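Exodeoxyribonuclease III (Archaeoglobus fulgidus, PDB 2VOA) acts as an AP endonuclease of DNA repair, cutting DNA at abasic sites, and probably also degrades double-stranded DNA as a 3'-5' exonuclease. Local coordinates at residues P28-M33 / I99-T104; V135-F140 / L182-V187; F140-G145 / P224-R229; D186-I191 / V231-D236; D218-T223 / L251-D256. The protein carries 1 engineered substitution. All coordinates share one frame; numbering follows the deposited sequence.

Interaction 1 of 5, residues P28-M33 / I99-T104; sequences PDILCM and IDVINT
Asn103 carries its CG anti to the backbone N (chi1 174°), which puts CG over Cys32 CB at 3.6 Å, while Ile30 sets CG1 beside its own N and turns CD1 onward (chi2 163°) toward Val101. The amide lies against Cys32, and its ND2 gives a hydrogen bond of 3.0 Å to Met33 O. That bond is fairly straight, 162° at the hydrogen. The acceptor sits in the plane of the Asn103 amide, whereas ND2 comes to Met33 O from above the carbonyl plane. The other end of the amide, OD1, is bonded to Gln34 NE2, so both polar ends of this buried group are held. Beyond it the contact is purely apolar: Cys32 SG touches Val101 CG1 at 3.7 Å, and Ile30 and Val101 meet tip to tip, CD1 to CG2, at 3.9 Å. Ile99 CB is a looser neighbour of Ile30 CD1. The side chain of Asn103 is about 6 Å from that of Tyr105, a predicted active-site residue. Strands 30-33 and 99-104 belong to different sheets, the two central sheets of the DNase I-like alpha/beta sandwich, packed face to face in its core.

Interaction 2 of 5, residues V135-F140 / L182-V187; sequences VDFRSF and LGFVDV
Just behind Phe137, whose ring lies against residues 182-184, Asp136 O is gripped by two donors of Ser139: OG at 2.7 Å and the backbone N at 3.1 Å. The second bond closes a type I beta turn from Asp136 to Ser139. Asp136 OD1 adds an Asx turn by taking the N-H of Arg138, which meets it from above the carboxylate plane. The turn fixes the backbone on which Phe137 sits. Leu182 O lies over the centre of one face of the Phe137 ring, 3.5 Å above the plane, and Val135 CG1 covers the opposite face nearer the rim. The ring edge points at Phe184: Phe137 CZ comes within 3.6 Å of Phe184 CE1, and CE2 stands over the centre of the Phe184 face. With centroids 5.0 Å apart and planes at 69°, this is a T-shaped stack. Gly183 O approaches Phe137 CD2 near the ring plane at 3.5 Å; it is buried here and has no hydrogen-bonding partner in the model. Val135 CG2 meets the rim of Phe184 tip to tip at CZ. Phe184 in turn makes an edge-to-face pair with Trp143. The T-shaped Phe137-Phe184 pair thus sits where the chain leaves helices 115-134 and 170-180, at the edge of one sheet of the four-layer alpha/beta sandwich.

Interaction 3 of 5, residues F140-G145 / P224-R229; sequences FAVWCG and PPLAER
Leu226 is the bump of this contact, forked so that one methyl lies under the Phe140 ring and the other runs toward Val142. Its CG stands anti to the backbone N (chi1 -177°), out toward the strand; from there chi2 (55°) sets the methyls. CD1 rests over the centre of the Phe140 ring, 4.2 Å from the centroid and only 12° off the ring normal, a CH-pi contact. CD2 fits into the notch formed by Ala141 O, 3.8 Å away, and Val142 CG1. The approach of CD2 to Val142 CG1 looks very tight, but Val142 was modelled in two conformers, and the closeness is doubtful.

Phe140 is the matching flat slab, laid along the helical turn. Pro225 CB abuts its edge in the ring plane, 3.8 Å from CE2, and Leu226 CB touches CD2 at 3.7 Å. At the far end the Arg229 side chain, extended from CG to NE, runs at about a right angle to that of Phe140, with CD 4.0 Å from CZ; its guanidinium is tied by NH1 to Asp256 O. Val257 also packs on Phe140, Leu226 and Arg229. Further in, Val142 reaches Ile4 of strand 2-8 in the other sheet. Helix 224-227, a single turn on the way from strand 218-222 to strand 230-235, packs against the start of strand 141-144, where the two sheets of the DNase I-like fold come together.

Interaction 4 of 5, residues D186-I191 / V231-D236; sequences DVLRKI and VDCYAD
Cys233 pushes its thiol into the first turn of helix 187-191, and there the fit is closest. SG stands anti to the backbone N (chi1 -176°) and comes 3.5 Å from Leu188 CA, with Leu188 CB and CD1 both 3.9 Å from it. Val187 CG2 closes in on the same sulfur at 4.0 Å. This end is buried: Val187 also packs on Ala253 and Leu188 on Leu251, both from strand 251-255. Helix and strand cross at 110°. Strand 230-235 is the outermost of its sheet within the chain, and the helix packs across it in the alpha/beta sandwich. That strand carries a classic beta bulge, in which Val231 and Asp232 both face Val254. On the bulge side the packing thins out toward solvent. Ile191, partly exposed, lays CG1 over the backbone of the strand, 3.8 Å from Cys233 N, and CD1 reaches Val231 C at the same distance. Its CG2 meets Asp232 OD1, the two side chains crossing at about a right angle, with no polar bond between helix and strand to reinforce them. Val231 is exposed and directs its own CB away from the helix, while Lys190 extends its chain past this margin to hydrogen-bond Cys230 O and Ala227 O through NZ.

Interaction 5 of 5, residues D218-T223 / L251-D256; sequences DAILAT and LVAVFD
Strands 218-222 and 251-255, which meet through Ile220, Leu251 and Ala253, run in nearly the same direction, 21° apart, with axes 7.6 Å from each other at closest approach; that is face-to-face spacing, and no hydrogen bond joins them. Ile220 and Leu251 slide past each other in opposite directions, each ending over the other strand's backbone. Ile220 CD1 settles 3.5 Å from Leu251 O and 3.8 Å from Ala253 CB. In return Leu251, whose CG is anti to its backbone N (chi1 -180°), brings CD2 to 3.7 Å from both Asp218 O and Ala219 CA. Next to the Ala253 methyl, Ile220 CD1 also lies 3.7 Å from Ala253 N. Farther along, Ala222 CB meets Phe255 CE2 at 4.1 Å, a looser fit. Val187 from helix 187-191 packs on Ile220, Ala222 and Ala253, closing the side of this core. At the opposite end the Asp218 carboxylate is engaged outside the two strands: OD1 is hydrogen-bonded to Thr199 OG1 and His248 ND1. Asp218 is predicted to matter for catalysis, and His248 to be a proton acceptor, so the apolar interface between the two central sheets of this DNase I-like nuclease runs directly into the Asp-His pair of its predicted active site.

Interactions 1 and 5 both pack the two sheets of the sandwich face to face, with centres about 9 Å apart and no direct touch. Interaction 3 joins them: Ile102 N bonds to Val142 O at 2.8 Å, and Trp143 O takes Leu221 N at 2.7 Å. Interactions 2 and 3 share Phe140 and lie about 5 Å apart between centres, away from the annotated sites. Interactions 4 and 5 have centres about 6 Å apart, with Val231 N bonded to Val254 O at 2.8 Å. Asp218 brings interaction 5 to the predicted catalytic centre; the nearest atom of interaction 5 is about 10 Å from the bound nucleic acid, against about 19 Å for interaction 2.

Interaction 1 of 5, residues P28-M33 / I99-T104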
# COMPACT_ATOMS: atom_id res chain seq x y z
N PRO A 28 -21.34 -10.78 12.72
CA PRO A 28 -21.36 -10.90 14.18
C PRO A 28 -22.27 -9.84 14.77
O PRO A 28 -22.46 -8.78 14.17
CB PRO A 28 -19.90 -10.61 14.58
CG PRO A 28 -19.38 -9.69 13.45
CD PRO A 28 -20.03 -10.29 12.22
N ASP A 29 -22.84 -10.12 15.94
CA ASP A 29 -23.54 -9.08 16.69
C ASP A 29 -22.64 -7.96 17.21
O ASP A 29 -23.02 -6.78 17.24
CB ASP A 29 -24.34 -9.75 17.82
CG ASP A 29 -25.36 -10.73 17.26
OD1 ASP A 29 -25.06 -11.94 17.22
OD2 ASP A 29 -26.45 -10.28 16.80
N ILE A 30 -21.43 -8.33 17.62
CA ILE A 30 -20.49 -7.40 18.23
C ILE A 30 -19.09 -7.78 17.70
O ILE A 30 -18.74 -8.97 17.72
CB ILE A 30 -20.50 -7.56 19.78
CG1 ILE A 30 -21.85 -7.13 20.35
CG2 ILE A 30 -19.38 -6.74 20.40
CD1 ILE A 30 -22.13 -7.58 21.75
N LEU A 31 -18.33 -6.79 17.19
CA LEU A 31 -16.90 -7.00 16.85
C LEU A 31 -16.07 -5.98 17.59
O LEU A 31 -16.20 -4.76 17.32
CB LEU A 31 -16.65 -6.85 15.33
CG LEU A 31 -15.16 -6.86 14.95
CD1 LEU A 31 -14.52 -8.22 15.18
CD2 LEU A 31 -14.95 -6.40 13.49
N CYS A 32 -15.24 -6.46 18.52
CA CYS A 32 -14.24 -5.61 19.20
C CYS A 32 -12.97 -5.53 18.37
O CYS A 32 -12.48 -6.56 17.90
CB CYS A 32 -13.90 -6.16 20.58
SG CYS A 32 -15.34 -6.15 21.65
N MET A 33 -12.42 -4.34 18.21
CA MET A 33 -11.19 -4.20 17.43
C MET A 33 -10.11 -3.52 18.26
O MET A 33 -10.42 -2.67 19.09
CB MET A 33 -11.46 -3.35 16.18
CG MET A 33 -12.35 -4.03 15.17
SD MET A 33 -13.01 -2.87 13.96
CE MET A 33 -14.52 -2.33 14.80
N ILE A 99 -25.54 -6.75 26.53
CA ILE A 99 -24.23 -7.33 26.96
C ILE A 99 -23.29 -6.22 27.42
O ILE A 99 -23.09 -5.24 26.70
CB ILE A 99 -23.52 -8.12 25.79
CG1 ILE A 99 -24.51 -9.06 25.07
CG2 ILE A 99 -22.29 -8.90 26.32
CD1 ILE A 99 -25.04 -10.18 25.99
N ASP A 100 -22.70 -6.37 28.61
CA ASP A 100 -21.68 -5.42 29.09
C ASP A 100 -20.38 -5.82 28.41
O ASP A 100 -19.86 -6.91 28.69
CB ASP A 100 -21.55 -5.53 30.61
CG ASP A 100 -20.51 -4.57 31.21
OD1 ASP A 100 -20.21 -4.74 32.41
OD2 ASP A 100 -19.96 -3.69 30.51
N VAL A 101 -19.90 -4.98 27.49
CA VAL A 101 -18.71 -5.32 26.68
C VAL A 101 -17.53 -4.47 27.07
O VAL A 101 -17.61 -3.24 27.03
CB VAL A 101 -18.97 -5.11 25.16
CG1 VAL A 101 -17.71 -5.48 24.35
CG2 VAL A 101 -20.16 -5.98 24.70
N ILE A 102 -16.43 -5.12 27.42
CA ILE A 102 -15.18 -4.40 27.78
C ILE A 102 -14.09 -4.84 26.79
O ILE A 102 -13.73 -6.00 26.77
CB ILE A 102 -14.71 -4.69 29.23
CG1 ILE A 102 -15.86 -4.58 30.24
CG2 ILE A 102 -13.54 -3.76 29.59
CD1 ILE A 102 -16.43 -5.93 30.72
N ASN A 103 -13.57 -3.90 26.00
CA ASN A 103 -12.59 -4.20 24.95
C ASN A 103 -11.26 -3.56 25.32
O ASN A 103 -11.16 -2.34 25.41
CB ASN A 103 -13.08 -3.63 23.62
CG ASN A 103 -12.06 -3.77 22.49
OD1 ASN A 103 -11.11 -4.57 22.56
ND2 ASN A 103 -12.32 -3.02 21.38
N THR A 104 -10.24 -4.39 25.56
CA THR A 104 -8.93 -3.90 26.00
C THR A 104 -7.82 -4.23 25.01
O THR A 104 -7.78 -5.34 24.41
CB THR A 104 -8.49 -4.51 27.38
OG1 THR A 104 -8.45 -5.93 27.26
CG2 THR A 104 -9.46 -4.15 28.50

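Interaction 2 of 5, residues V135-F140 / L182-V187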
# COMPACT_ATOMS: atom_id res chain seq x y z
N VAL A 135 -17.81 -5.07 37.22
CA VAL A 135 -18.47 -6.20 36.53
C VAL A 135 -19.44 -6.97 37.43
O VAL A 135 -19.11 -7.37 38.55
CB VAL A 135 -17.45 -7.17 35.91
CG1 VAL A 135 -18.17 -8.43 35.38
CG2 VAL A 135 -16.70 -6.50 34.77
N ASP A 136 -20.65 -7.20 36.91
CA ASP A 136 -21.63 -8.01 37.63
C ASP A 136 -21.48 -9.43 37.09
O ASP A 136 -21.82 -9.69 35.94
CB ASP A 136 -23.04 -7.47 37.42
CG ASP A 136 -24.11 -8.33 38.07
OD1 ASP A 136 -23.77 -9.35 38.70
OD2 ASP A 136 -25.30 -7.94 38.00
N PHE A 137 -20.95 -10.33 37.92
CA PHE A 137 -20.65 -11.69 37.45
C PHE A 137 -21.88 -12.60 37.37
O PHE A 137 -21.78 -13.71 36.85
CB PHE A 137 -19.51 -12.32 38.27
CG PHE A 137 -18.17 -11.75 37.92
CD1 PHE A 137 -17.71 -10.58 38.52
CD2 PHE A 137 -17.39 -12.35 36.93
CE1 PHE A 137 -16.47 -10.04 38.16
CE2 PHE A 137 -16.18 -11.82 36.56
CZ PHE A 137 -15.71 -10.67 37.17
N ARG A 138 -23.01 -12.12 37.86
CA ARG A 138 -24.31 -12.77 37.67
C ARG A 138 -25.07 -12.23 36.45
O ARG A 138 -26.21 -12.65 36.19
CB ARG A 138 -25.20 -12.61 38.92
CG ARG A 138 -24.55 -13.10 40.20
CD ARG A 138 -25.61 -13.61 41.17
NE ARG A 138 -25.76 -15.07 41.05
CZ ARG A 138 -26.88 -15.75 41.27
NH1 ARG A 138 -28.01 -15.14 41.62
NH2 ARG A 138 -26.87 -17.07 41.13
N SER A 139 -24.45 -11.28 35.75
CA SER A 139 -24.99 -10.75 34.48
C SER A 139 -24.18 -11.27 33.31
O SER A 139 -23.11 -11.86 33.49
CB SER A 139 -24.95 -9.21 34.45
OG SER A 139 -23.63 -8.70 34.17
N PHE A 140 -24.68 -11.03 32.10
CA PHE A 140 -23.91 -11.28 30.89
C PHE A 140 -22.92 -10.15 30.61
O PHE A 140 -23.32 -9.01 30.34
CB PHE A 140 -24.81 -11.39 29.66
CG PHE A 140 -25.71 -12.60 29.63
CD1 PHE A 140 -26.70 -12.67 28.64
CD2 PHE A 140 -25.58 -13.65 30.53
CE1 PHE A 140 -27.56 -13.78 28.56
CE2 PHE A 140 -26.45 -14.77 30.47
CZ PHE A 140 -27.45 -14.83 29.48
N LEU A 182 -11.52 -13.85 38.92
CA LEU A 182 -12.71 -13.09 39.31
C LEU A 182 -13.99 -13.79 38.85
O LEU A 182 -15.08 -13.57 39.42
CB LEU A 182 -12.67 -11.67 38.74
CG LEU A 182 -11.70 -10.67 39.36
CD1 LEU A 182 -11.76 -9.37 38.58
CD2 LEU A 182 -12.02 -10.42 40.83
N GLY A 183 -13.85 -14.62 37.82
CA GLY A 183 -14.96 -15.42 37.31
C GLY A 183 -15.15 -15.24 35.83
O GLY A 183 -16.29 -15.31 35.31
N PHE A 184 -14.06 -14.97 35.11
CA PHE A 184 -14.12 -14.95 33.67
C PHE A 184 -13.78 -16.33 33.12
O PHE A 184 -12.87 -17.01 33.64
CB PHE A 184 -13.19 -13.91 33.09
CG PHE A 184 -13.67 -12.51 33.27
CD1 PHE A 184 -13.07 -11.68 34.23
CD2 PHE A 184 -14.73 -12.01 32.50
CE1 PHE A 184 -13.50 -10.37 34.39
CE2 PHE A 184 -15.18 -10.69 32.66
CZ PHE A 184 -14.56 -9.88 33.60
N VAL A 185 -14.52 -16.75 32.10
CA VAL A 185 -14.23 -18.01 31.43
C VAL A 185 -13.59 -17.75 30.05
O VAL A 185 -14.16 -17.03 29.23
CB VAL A 185 -15.51 -18.84 31.26
CG1 VAL A 185 -15.19 -20.15 30.59
CG2 VAL A 185 -16.15 -19.09 32.65
N ASP A 186 -12.44 -18.37 29.80
CA ASP A 186 -11.72 -18.20 28.51
C ASP A 186 -12.42 -19.19 27.59
O ASP A 186 -12.10 -20.38 27.58
CB ASP A 186 -10.26 -18.62 28.72
CG ASP A 186 -9.33 -18.29 27.54
OD1 ASP A 186 -9.76 -17.94 26.42
OD2 ASP A 186 -8.10 -18.38 27.76
N VAL A 187 -13.42 -18.70 26.86
CA VAL A 187 -14.34 -19.64 26.17
C VAL A 187 -13.65 -20.45 25.06
O VAL A 187 -14.10 -21.56 24.75
CB VAL A 187 -15.66 -18.93 25.69
CG1 VAL A 187 -16.46 -18.47 26.88
CG2 VAL A 187 -15.36 -17.77 24.70

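Interaction 3 of 5, residues F140-G145 / P224-R229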
# COMPACT_ATOMS: atom_id res chain seq x y z
N PHE A 140 -24.68 -11.03 32.10
CA PHE A 140 -23.91 -11.28 30.89
C PHE A 140 -22.92 -10.15 30.61
O PHE A 140 -23.32 -9.01 30.34
CB PHE A 140 -24.81 -11.39 29.66
CG PHE A 140 -25.71 -12.60 29.63
CD1 PHE A 140 -26.70 -12.67 28.64
CD2 PHE A 140 -25.58 -13.65 30.53
CE1 PHE A 140 -27.56 -13.78 28.56
CE2 PHE A 140 -26.45 -14.77 30.47
CZ PHE A 140 -27.45 -14.83 29.48
N ALA A 141 -21.63 -10.47 30.70
CA ALA A 141 -20.57 -9.55 30.33
C ALA A 141 -19.48 -10.30 29.59
O ALA A 141 -19.25 -11.50 29.84
CB ALA A 141 -19.99 -8.84 31.56
N VAL A 142 -18.84 -9.60 28.66
CA VAL A 142 -17.69 -10.13 27.92
C VAL A 142 -16.56 -9.13 28.01
O VAL A 142 -16.75 -7.93 27.74
CB VAL A 142 -18.04 -10.46 26.42
CG1 VAL A 142 -19.26 -11.34 26.30
CG2 VAL A 142 -18.21 -9.20 25.55
N TRP A 143 -15.38 -9.61 28.41
CA TRP A 143 -14.16 -8.84 28.36
C TRP A 143 -13.41 -9.50 27.22
O TRP A 143 -13.15 -10.72 27.25
CB TRP A 143 -13.43 -8.91 29.70
CG TRP A 143 -11.98 -8.56 29.66
CD1 TRP A 143 -11.36 -7.57 28.92
CD2 TRP A 143 -10.96 -9.18 30.44
NE1 TRP A 143 -10.00 -7.57 29.19
CE2 TRP A 143 -9.73 -8.57 30.09
CE3 TRP A 143 -10.95 -10.23 31.37
CZ2 TRP A 143 -8.50 -8.96 30.66
CZ3 TRP A 143 -9.72 -10.64 31.93
CH2 TRP A 143 -8.51 -9.99 31.56
N CYS A 144 -13.19 -8.69 26.17
CA CYS A 144 -12.51 -9.07 24.91
C CYS A 144 -11.21 -8.32 24.75
O CYS A 144 -11.01 -7.26 25.37
CB CYS A 144 -13.37 -8.69 23.70
SG CYS A 144 -14.86 -9.65 23.43
N GLY A 145 -10.33 -8.82 23.88
CA GLY A 145 -9.27 -7.97 23.39
C GLY A 145 -8.00 -8.68 23.06
O GLY A 145 -7.93 -9.91 23.03
N PRO A 224 -19.70 -16.22 34.11
CA PRO A 224 -20.24 -17.60 34.14
C PRO A 224 -21.59 -17.87 33.44
O PRO A 224 -21.67 -18.84 32.69
CB PRO A 224 -20.26 -17.96 35.63
CG PRO A 224 -19.25 -17.01 36.28
CD PRO A 224 -19.24 -15.75 35.43
N PRO A 225 -22.63 -17.02 33.64
CA PRO A 225 -23.94 -17.33 33.04
C PRO A 225 -23.91 -17.22 31.51
O PRO A 225 -24.65 -17.94 30.84
CB PRO A 225 -24.89 -16.28 33.63
CG PRO A 225 -24.10 -15.37 34.43
CD PRO A 225 -22.66 -15.74 34.39
N LEU A 226 -23.08 -16.33 30.98
CA LEU A 226 -22.90 -16.22 29.55
C LEU A 226 -22.02 -17.36 29.00
O LEU A 226 -22.34 -17.97 27.96
CB LEU A 226 -22.34 -14.85 29.18
CG LEU A 226 -22.17 -14.62 27.68
CD1 LEU A 226 -23.53 -14.87 26.94
CD2 LEU A 226 -21.62 -13.23 27.39
N ALA A 227 -20.94 -17.67 29.71
CA ALA A 227 -20.06 -18.78 29.33
C ALA A 227 -20.81 -20.11 29.24
O ALA A 227 -20.54 -20.92 28.34
CB ALA A 227 -18.90 -18.88 30.31
N GLU A 228 -21.74 -20.33 30.18
CA GLU A 228 -22.56 -21.55 30.20
C GLU A 228 -23.28 -21.80 28.87
O GLU A 228 -23.54 -22.96 28.52
CB GLU A 228 -23.58 -21.51 31.35
CG GLU A 228 -22.95 -21.67 32.73
CD GLU A 228 -22.54 -23.11 33.08
OE1 GLU A 228 -22.97 -24.07 32.38
OE2 GLU A 228 -21.78 -23.28 34.08
N ARG A 229 -23.61 -20.70 28.18
CA ARG A 229 -24.33 -20.70 26.90
C ARG A 229 -23.40 -20.68 25.67
O ARG A 229 -23.86 -20.68 24.53
CB ARG A 229 -25.31 -19.50 26.87
CG ARG A 229 -26.50 -19.70 27.80
CD ARG A 229 -27.42 -18.49 27.81
NE ARG A 229 -28.53 -18.67 28.75
CZ ARG A 229 -29.77 -19.02 28.42
NH1 ARG A 229 -30.12 -19.25 27.16
NH2 ARG A 229 -30.67 -19.16 29.39

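Interaction 4 of 5, residues D186-I191 / V231-D236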
# COMPACT_ATOMS: atom_id res chain seq x y z
N ASP A 186 -12.44 -18.37 29.80
CA ASP A 186 -11.72 -18.20 28.51
C ASP A 186 -12.42 -19.19 27.59
O ASP A 186 -12.10 -20.38 27.58
CB ASP A 186 -10.26 -18.62 28.72
CG ASP A 186 -9.33 -18.29 27.54
OD1 ASP A 186 -9.76 -17.94 26.42
OD2 ASP A 186 -8.10 -18.38 27.76
N VAL A 187 -13.42 -18.70 26.86
CA VAL A 187 -14.34 -19.64 26.17
C VAL A 187 -13.65 -20.45 25.06
O VAL A 187 -14.10 -21.56 24.75
CB VAL A 187 -15.66 -18.93 25.69
CG1 VAL A 187 -16.46 -18.47 26.88
CG2 VAL A 187 -15.36 -17.77 24.70
N LEU A 188 -12.58 -19.91 24.48
CA LEU A 188 -11.78 -20.69 23.50
C LEU A 188 -11.42 -22.04 24.10
O LEU A 188 -11.49 -23.06 23.41
CB LEU A 188 -10.51 -19.93 23.09
CG LEU A 188 -9.65 -20.71 22.08
CD1 LEU A 188 -10.44 -21.03 20.80
CD2 LEU A 188 -8.38 -19.89 21.79
N ARG A 189 -11.07 -22.06 25.39
CA ARG A 189 -10.70 -23.32 26.07
C ARG A 189 -11.87 -24.14 26.64
O ARG A 189 -11.71 -25.33 26.94
CB ARG A 189 -9.60 -23.07 27.12
CG ARG A 189 -8.38 -22.33 26.55
CD ARG A 189 -7.82 -23.09 25.34
NE ARG A 189 -6.60 -22.50 24.84
CZ ARG A 189 -6.01 -22.87 23.71
NH1 ARG A 189 -6.54 -23.87 23.00
NH2 ARG A 189 -4.89 -22.28 23.34
N LYS A 190 -13.06 -23.54 26.73
CA LYS A 190 -14.26 -24.36 26.93
C LYS A 190 -14.50 -25.29 25.73
O LYS A 190 -14.82 -26.48 25.89
CB LYS A 190 -15.48 -23.45 27.14
CG LYS A 190 -16.78 -24.20 27.46
CD LYS A 190 -18.02 -23.29 27.53
CE LYS A 190 -19.20 -24.13 28.03
NZ LYS A 190 -20.47 -23.71 27.40
N ILE A 191 -14.32 -24.73 24.53
CA ILE A 191 -14.69 -25.43 23.29
C ILE A 191 -13.51 -26.25 22.74
O ILE A 191 -13.72 -27.34 22.19
CB ILE A 191 -15.19 -24.41 22.21
CG1 ILE A 191 -16.39 -23.61 22.73
CG2 ILE A 191 -15.59 -25.13 20.91
CD1 ILE A 191 -17.60 -24.46 23.23
N VAL A 231 -21.50 -22.06 22.78
CA VAL A 231 -21.60 -23.30 22.01
C VAL A 231 -20.50 -23.48 20.95
O VAL A 231 -20.31 -24.58 20.43
CB VAL A 231 -23.00 -23.47 21.36
CG1 VAL A 231 -24.07 -23.69 22.44
CG2 VAL A 231 -23.32 -22.27 20.47
N ASP A 232 -19.77 -22.41 20.66
CA ASP A 232 -18.65 -22.48 19.72
C ASP A 232 -17.68 -21.32 19.94
O ASP A 232 -18.06 -20.28 20.48
CB ASP A 232 -19.15 -22.48 18.28
CG ASP A 232 -18.14 -23.10 17.31
OD1 ASP A 232 -17.09 -23.66 17.76
OD2 ASP A 232 -18.41 -23.07 16.09
N CYS A 233 -16.42 -21.53 19.57
CA CYS A 233 -15.41 -20.50 19.62
C CYS A 233 -14.28 -20.99 18.73
O CYS A 233 -13.93 -22.18 18.77
CB CYS A 233 -14.91 -20.28 21.04
SG CYS A 233 -13.72 -18.91 21.22
N TYR A 234 -13.78 -20.10 17.89
CA TYR A 234 -12.74 -20.48 16.93
C TYR A 234 -12.01 -19.25 16.43
O TYR A 234 -12.52 -18.13 16.52
CB TYR A 234 -13.37 -21.22 15.74
CG TYR A 234 -14.54 -20.49 15.11
CD1 TYR A 234 -14.35 -19.57 14.08
CD2 TYR A 234 -15.86 -20.72 15.57
CE1 TYR A 234 -15.45 -18.89 13.50
CE2 TYR A 234 -16.95 -20.05 15.01
CZ TYR A 234 -16.75 -19.15 13.97
OH TYR A 234 -17.85 -18.51 13.44
N ALA A 235 -10.80 -19.47 15.91
CA ALA A 235 -10.02 -18.43 15.25
C ALA A 235 -10.21 -18.59 13.76
O ALA A 235 -10.12 -19.71 13.23
CB ALA A 235 -8.53 -18.51 15.64
N ASP A 236 -10.47 -17.49 13.07
CA ASP A 236 -10.68 -17.54 11.61
C ASP A 236 -9.40 -17.26 10.83
O ASP A 236 -8.94 -16.12 10.76
CB ASP A 236 -11.79 -16.55 11.23
CG ASP A 236 -12.22 -16.65 9.77
OD1 ASP A 236 -13.15 -15.90 9.39
OD2 ASP A 236 -11.65 -17.48 9.00

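Interaction 5 of 5, residues D218-T223 / L251-D256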
# COMPACT_ATOMS: atom_id res chain seq x y z
N ASP A 218 -4.90 -13.21 22.22
CA ASP A 218 -6.23 -12.60 22.08
C ASP A 218 -7.26 -13.51 22.77
O ASP A 218 -7.13 -14.74 22.73
CB ASP A 218 -6.61 -12.42 20.60
CG ASP A 218 -5.60 -11.59 19.84
OD1 ASP A 218 -4.70 -12.17 19.19
OD2 ASP A 218 -5.73 -10.35 19.92
N ALA A 219 -8.29 -12.93 23.40
CA ALA A 219 -9.22 -13.76 24.17
C ALA A 219 -10.62 -13.14 24.20
O ALA A 219 -10.77 -11.91 24.06
CB ALA A 219 -8.70 -14.04 25.60
N ILE A 220 -11.61 -14.02 24.36
CA ILE A 220 -12.96 -13.61 24.70
C ILE A 220 -13.29 -14.26 26.05
O ILE A 220 -13.38 -15.49 26.15
CB ILE A 220 -13.99 -14.07 23.64
CG1 ILE A 220 -13.71 -13.35 22.30
CG2 ILE A 220 -15.43 -13.80 24.13
CD1 ILE A 220 -14.46 -13.97 21.10
N LEU A 221 -13.44 -13.43 27.08
CA LEU A 221 -13.68 -13.92 28.43
C LEU A 221 -15.11 -13.59 28.80
O LEU A 221 -15.52 -12.44 28.70
CB LEU A 221 -12.73 -13.26 29.43
CG LEU A 221 -11.21 -13.48 29.34
CD1 LEU A 221 -10.85 -14.88 28.91
CD2 LEU A 221 -10.57 -12.52 28.43
N ALA A 222 -15.88 -14.61 29.19
CA ALA A 222 -17.30 -14.39 29.47
C ALA A 222 -17.61 -14.68 30.94
O ALA A 222 -16.99 -15.56 31.56
CB ALA A 222 -18.15 -15.28 28.55
N THR A 223 -18.57 -13.94 31.50
CA THR A 223 -18.98 -14.21 32.88
C THR A 223 -19.65 -15.58 32.92
O THR A 223 -20.07 -16.08 31.87
CB THR A 223 -20.00 -13.15 33.36
OG1 THR A 223 -21.06 -13.03 32.40
CG2 THR A 223 -19.30 -11.81 33.60
N LEU A 251 -11.00 -13.75 16.46
CA LEU A 251 -11.41 -14.81 17.36
C LEU A 251 -12.92 -14.62 17.55
O LEU A 251 -13.36 -13.48 17.81
CB LEU A 251 -10.64 -14.73 18.69
CG LEU A 251 -10.98 -15.81 19.73
CD1 LEU A 251 -10.55 -17.20 19.23
CD2 LEU A 251 -10.35 -15.45 21.10
N VAL A 252 -13.69 -15.69 17.35
CA VAL A 252 -15.16 -15.64 17.28
C VAL A 252 -15.75 -16.55 18.35
O VAL A 252 -15.26 -17.68 18.54
CB VAL A 252 -15.69 -16.09 15.89
CG1 VAL A 252 -17.22 -15.91 15.77
CG2 VAL A 252 -14.97 -15.33 14.76
N ALA A 253 -16.76 -16.08 19.08
CA ALA A 253 -17.50 -16.94 20.01
C ALA A 253 -18.99 -16.83 19.71
O ALA A 253 -19.48 -15.74 19.36
CB ALA A 253 -17.24 -16.51 21.47
N VAL A 254 -19.68 -17.95 19.86
CA VAL A 254 -21.13 -18.05 19.63
C VAL A 254 -21.80 -18.56 20.91
O VAL A 254 -21.34 -19.54 21.53
CB VAL A 254 -21.46 -18.95 18.42
CG1 VAL A 254 -22.97 -19.00 18.17
CG2 VAL A 254 -20.71 -18.48 17.15
N PHE A 255 -22.86 -17.85 21.30
CA PHE A 255 -23.63 -18.13 22.53
C PHE A 255 -25.09 -18.45 22.20
O PHE A 255 -25.70 -17.84 21.30
CB PHE A 255 -23.55 -16.92 23.47
CG PHE A 255 -22.14 -16.52 23.80
CD1 PHE A 255 -21.42 -15.64 22.98
CD2 PHE A 255 -21.52 -17.07 24.93
CE1 PHE A 255 -20.09 -15.28 23.30
CE2 PHE A 255 -20.18 -16.71 25.27
CZ PHE A 255 -19.46 -15.84 24.43
N ASP A 256 -25.65 -19.39 22.97
CA ASP A 256 -27.01 -19.86 22.84
C ASP A 256 -27.92 -18.89 23.60
O ASP A 256 -28.40 -19.17 24.70
CB ASP A 256 -27.07 -21.27 23.44
CG ASP A 256 -27.99 -22.20 22.69
OD1 ASP A 256 -28.05 -23.38 23.12
OD2 ASP A 256 -28.67 -21.77 21.72